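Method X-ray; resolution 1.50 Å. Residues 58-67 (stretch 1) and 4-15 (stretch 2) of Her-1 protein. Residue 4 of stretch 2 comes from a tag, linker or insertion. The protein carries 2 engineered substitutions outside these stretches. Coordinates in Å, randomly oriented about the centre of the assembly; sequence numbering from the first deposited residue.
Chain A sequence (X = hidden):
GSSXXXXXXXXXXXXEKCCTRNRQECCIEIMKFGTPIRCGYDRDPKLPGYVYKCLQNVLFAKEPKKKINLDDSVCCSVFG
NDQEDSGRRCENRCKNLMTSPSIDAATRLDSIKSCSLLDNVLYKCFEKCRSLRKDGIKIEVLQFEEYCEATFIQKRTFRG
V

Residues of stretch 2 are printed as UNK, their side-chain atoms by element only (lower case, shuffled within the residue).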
# COMPACT_ATOMS: atom_id res chain seq x y z
N VAL A 58 11.83 8.72 1.42
CA VAL A 58 13.14 8.62 2.09
C VAL A 58 13.66 7.18 2.05
O VAL A 58 14.80 6.94 1.65
CB VAL A 58 13.07 9.10 3.56
CG1 VAL A 58 14.44 8.91 4.23
CG2 VAL A 58 12.63 10.53 3.63
N LEU A 59 12.84 6.21 2.41
CA LEU A 59 13.28 4.81 2.44
C LEU A 59 13.72 4.28 1.09
O LEU A 59 14.68 3.52 1.01
CB LEU A 59 12.13 3.90 2.93
CG LEU A 59 11.67 4.13 4.38
CD1 LEU A 59 10.46 3.24 4.65
CD2 LEU A 59 12.78 3.80 5.35
N PHE A 60 13.04 4.70 0.04
CA PHE A 60 13.33 4.19 -1.29
C PHE A 60 13.91 5.26 -2.22
O PHE A 60 13.69 5.21 -3.43
CB PHE A 60 12.05 3.58 -1.86
CG PHE A 60 11.52 2.42 -1.03
CD1 PHE A 60 10.24 2.46 -0.49
CD2 PHE A 60 12.32 1.31 -0.76
CE1 PHE A 60 9.78 1.43 0.34
CE2 PHE A 60 11.87 0.27 0.07
CZ PHE A 60 10.59 0.32 0.61
N ALA A 61 14.64 6.20 -1.65
CA ALA A 61 15.24 7.28 -2.44
C ALA A 61 16.14 6.75 -3.56
O ALA A 61 16.11 7.25 -4.68
CB ALA A 61 16.03 8.20 -1.53
N LYS A 62 16.94 5.73 -3.25
CA LYS A 62 17.84 5.16 -4.24
C LYS A 62 17.21 4.12 -5.16
O LYS A 62 17.76 3.83 -6.22
CB LYS A 62 19.07 4.56 -3.55
CG LYS A 62 19.98 5.61 -2.94
CD LYS A 62 21.34 5.03 -2.59
CE LYS A 62 22.30 6.11 -2.11
NZ LYS A 62 23.63 5.55 -1.71
N GLU A 63 16.07 3.57 -4.75
CA GLU A 63 15.39 2.56 -5.56
C GLU A 63 13.92 2.95 -5.71
O GLU A 63 13.02 2.30 -5.15
CB GLU A 63 15.51 1.19 -4.91
CG GLU A 63 16.93 0.87 -4.48
CD GLU A 63 17.07 -0.55 -3.98
OE1 GLU A 63 17.19 -1.46 -4.83
OE2 GLU A 63 17.05 -0.74 -2.75
N PRO A 64 13.66 4.01 -6.47
CA PRO A 64 12.30 4.50 -6.70
C PRO A 64 11.28 3.49 -7.22
O PRO A 64 10.08 3.62 -6.98
CB PRO A 64 12.52 5.67 -7.66
CG PRO A 64 13.80 5.26 -8.40
CD PRO A 64 14.64 4.78 -7.26
N LYS A 65 11.74 2.47 -7.94
CA LYS A 65 10.84 1.45 -8.45
C LYS A 65 10.24 0.60 -7.32
O LYS A 65 9.35 -0.21 -7.56
CB LYS A 65 11.56 0.54 -9.43
CG LYS A 65 12.05 1.25 -10.69
CD LYS A 65 10.89 1.73 -11.53
CE LYS A 65 11.36 2.20 -12.91
NZ LYS A 65 10.19 2.48 -13.79
N LYS A 66 10.76 0.75 -6.11
CA LYS A 66 10.21 -0.04 -5.00
C LYS A 66 8.97 0.62 -4.40
O LYS A 66 8.26 0.01 -3.59
CB LYS A 66 11.24 -0.21 -3.89
CG LYS A 66 12.43 -1.05 -4.29
CD LYS A 66 13.27 -1.37 -3.07
CE LYS A 66 14.40 -2.36 -3.38
NZ LYS A 66 15.31 -2.56 -2.21
N LYS A 67 8.71 1.87 -4.78
CA LYS A 67 7.57 2.61 -4.27
C LYS A 67 6.27 2.24 -4.97
O LYS A 67 6.27 1.84 -6.14
CB LYS A 67 7.79 4.12 -4.43
CG LYS A 67 9.01 4.65 -3.71
CD LYS A 67 9.05 6.18 -3.63
CE LYS A 67 9.36 6.82 -4.95
NZ LYS A 67 9.69 8.28 -4.77
N UNK A 4 17.00 -6.54 3.68
CA UNK A 4 17.36 -6.44 2.24
C UNK A 4 17.89 -5.04 1.94
O UNK A 4 19.01 -4.87 1.47
c UNK A 4 16.14 -6.72 1.37
o UNK A 4 15.12 -5.77 1.61
N UNK A 5 17.06 -4.04 2.21
CA UNK A 5 17.46 -2.66 1.99
C UNK A 5 17.28 -1.84 3.26
O UNK A 5 18.06 -0.92 3.53
c UNK A 5 16.63 -2.01 0.84
c UNK A 5 15.16 -1.95 1.19
o UNK A 5 17.11 -0.68 0.60
N UNK A 6 16.28 -2.20 4.07
CA UNK A 6 16.01 -1.47 5.30
C UNK A 6 17.07 -1.63 6.38
O UNK A 6 17.40 -2.74 6.79
c UNK A 6 12.20 -2.04 6.04
c UNK A 6 14.66 -1.89 5.90
c UNK A 6 13.37 -1.66 5.13
c UNK A 6 13.26 -0.21 4.69
N UNK A 7 17.59 -0.50 6.83
CA UNK A 7 18.60 -0.46 7.89
C UNK A 7 18.05 0.42 9.00
O UNK A 7 17.12 1.21 8.78
c UNK A 7 19.93 0.17 7.41
o UNK A 7 19.71 1.54 7.05
c UNK A 7 20.50 -0.58 6.22
N UNK A 8 18.64 0.29 10.18
CA UNK A 8 18.25 1.09 11.33
C UNK A 8 18.47 2.57 10.98
O UNK A 8 17.63 3.42 11.27
c UNK A 8 19.48 1.58 16.30
c UNK A 8 18.84 1.45 13.83
c UNK A 8 19.14 0.72 12.52
n UNK A 8 19.68 3.06 16.30
c UNK A 8 19.78 0.95 14.94
N UNK A 9 19.60 2.87 10.36
CA UNK A 9 19.93 4.24 9.99
C UNK A 9 18.86 4.86 9.09
O UNK A 9 18.39 5.98 9.34
c UNK A 9 22.51 2.45 10.46
o UNK A 9 22.82 2.15 11.63
c UNK A 9 22.49 3.92 10.08
o UNK A 9 22.25 1.60 9.58
c UNK A 9 21.27 4.31 9.26
N UNK A 10 18.50 4.13 8.04
CA UNK A 10 17.51 4.59 7.07
C UNK A 10 16.12 4.82 7.70
O UNK A 10 15.46 5.85 7.45
c UNK A 10 17.42 3.58 5.94
c UNK A 10 16.85 2.93 3.60
c UNK A 10 16.78 4.05 4.63
c UNK A 10 17.53 5.29 4.14
N UNK A 11 15.67 3.88 8.52
CA UNK A 11 14.37 4.01 9.17
C UNK A 11 14.35 5.18 10.15
O UNK A 11 13.38 5.94 10.22
c UNK A 11 13.34 0.25 9.46
c UNK A 11 13.58 1.64 8.86
c UNK A 11 13.96 2.71 9.90
c UNK A 11 12.81 2.97 10.84
N UNK A 12 15.42 5.36 10.91
CA UNK A 12 15.47 6.47 11.84
C UNK A 12 15.48 7.80 11.09
O UNK A 12 14.84 8.76 11.50
c UNK A 12 16.70 6.37 12.76
c UNK A 12 17.66 6.45 15.66
c UNK A 12 17.76 5.23 14.76
n UNK A 12 18.60 6.42 16.82
c UNK A 12 16.61 5.22 13.75
N UNK A 13 16.18 7.84 9.95
CA UNK A 13 16.24 9.07 9.17
C UNK A 13 14.86 9.41 8.59
O UNK A 13 14.43 10.57 8.61
c UNK A 13 17.44 10.24 7.26
o UNK A 13 17.29 10.23 6.02
c UNK A 13 17.24 8.94 8.03
o UNK A 13 17.75 11.28 7.89
N UNK A 14 14.15 8.39 8.10
CA UNK A 14 12.81 8.62 7.54
C UNK A 14 11.86 9.12 8.64
O UNK A 14 11.07 10.02 8.40
c UNK A 14 12.27 7.33 6.92
N UNK A 15 11.94 8.51 9.82
CA UNK A 15 11.08 8.93 10.92
C UNK A 15 11.36 10.39 11.29
O UNK A 15 10.43 11.17 11.50
c UNK A 15 11.30 8.02 12.14

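Position 4 has two side-chain atoms, a carbon and then an oxygen, none of them in contact with stretch 1. This is Ser4, a residue left by the expression tag and poorly ordered.

At position 5 the first side-chain carbon carries one oxygen and one carbon; the oxygen faces the Glu63 carboxylate and the carbon the Phe60 ring edge. This is Thr5. Each arm finds a suitable partner: OG1 donates a weak hydrogen bond to Glu63 OE2 (3.4 Å), and CG2 lies 4.1 Å from Phe60 CE2. Lys66 NZ packs against Thr5 CB at 3.4 Å. A short branched side chain with one polar and one apolar arm fits this mixed setting.

Position 6 shows four carbons, forked at the second. Its CB points sideways, but the end comes nearer and touches Leu59. It is Leu6, CD2 lying 4.1 Å from Leu59 CD2, an apolar pairing.

Position 7 again has a carbon bearing an oxygen and a carbon, and it is out of reach of stretch 1. As Thr7 it is the N-cap, its OG1 accepting from the backbone N of residue 10 at 3.0 Å, which satisfies an amide that the first helical turn leaves free.

Position 8, four carbons in a row ending in nitrogen, is Lys8; position 9, three carbons with two oxygens on the third, is Glu9. Both are exposed and far from stretch 1, as suits charged side chains.

Position 10 has four carbons forked at the second, points toward stretch 1 and touches Leu59. It is Leu10, its CD2 3.4 Å from Leu59 O and its CG 4.1 Å from Leu59 CD2; a branched hydrocarbon suits this packing.

Position 11 has four carbons, forked at the first, one arm two carbons long. It points away yet still touches Leu59. It is Ile11, CG1 4.2 Å from Leu59 CD2, its hydrocarbon buried from water.

Position 12, four carbons ending in nitrogen, makes no contact: Lys12, partly exposed, as suits a charge. Position 13 has two carbons, the second with two oxygens, one beside Val58. It is Asp13; OD1, 3.6 Å from Val58 CG1, is also hydrogen-bonded elsewhere in the structure, a role suiting a carboxylate.

Position 14 has a single carbon, touching Val58 and Leu59: Ala14. Its CB packs 3.8 Å from Val58 CG1 and 3.9 Å from Leu59 CD2, and so small a side chain accompanies a CA-to-CA distance of just 5.5 Å to Val58. Position 15, also one carbon, is Ala15, buried and pointing away.

The contact is chiefly apolar: Leu59 CD2 meets Leu6, Leu10, Ile11 and Ala14, while Val58 packs on Ala14. Within stretch 1, Glu63 OE2 forms a salt bridge with Lys66 NZ (2.6 Å); the same oxygen accepts the weak bond from Thr5, the one hydrogen bond across the contact.

Stretch 2 4-15: STLTKELIKDAA
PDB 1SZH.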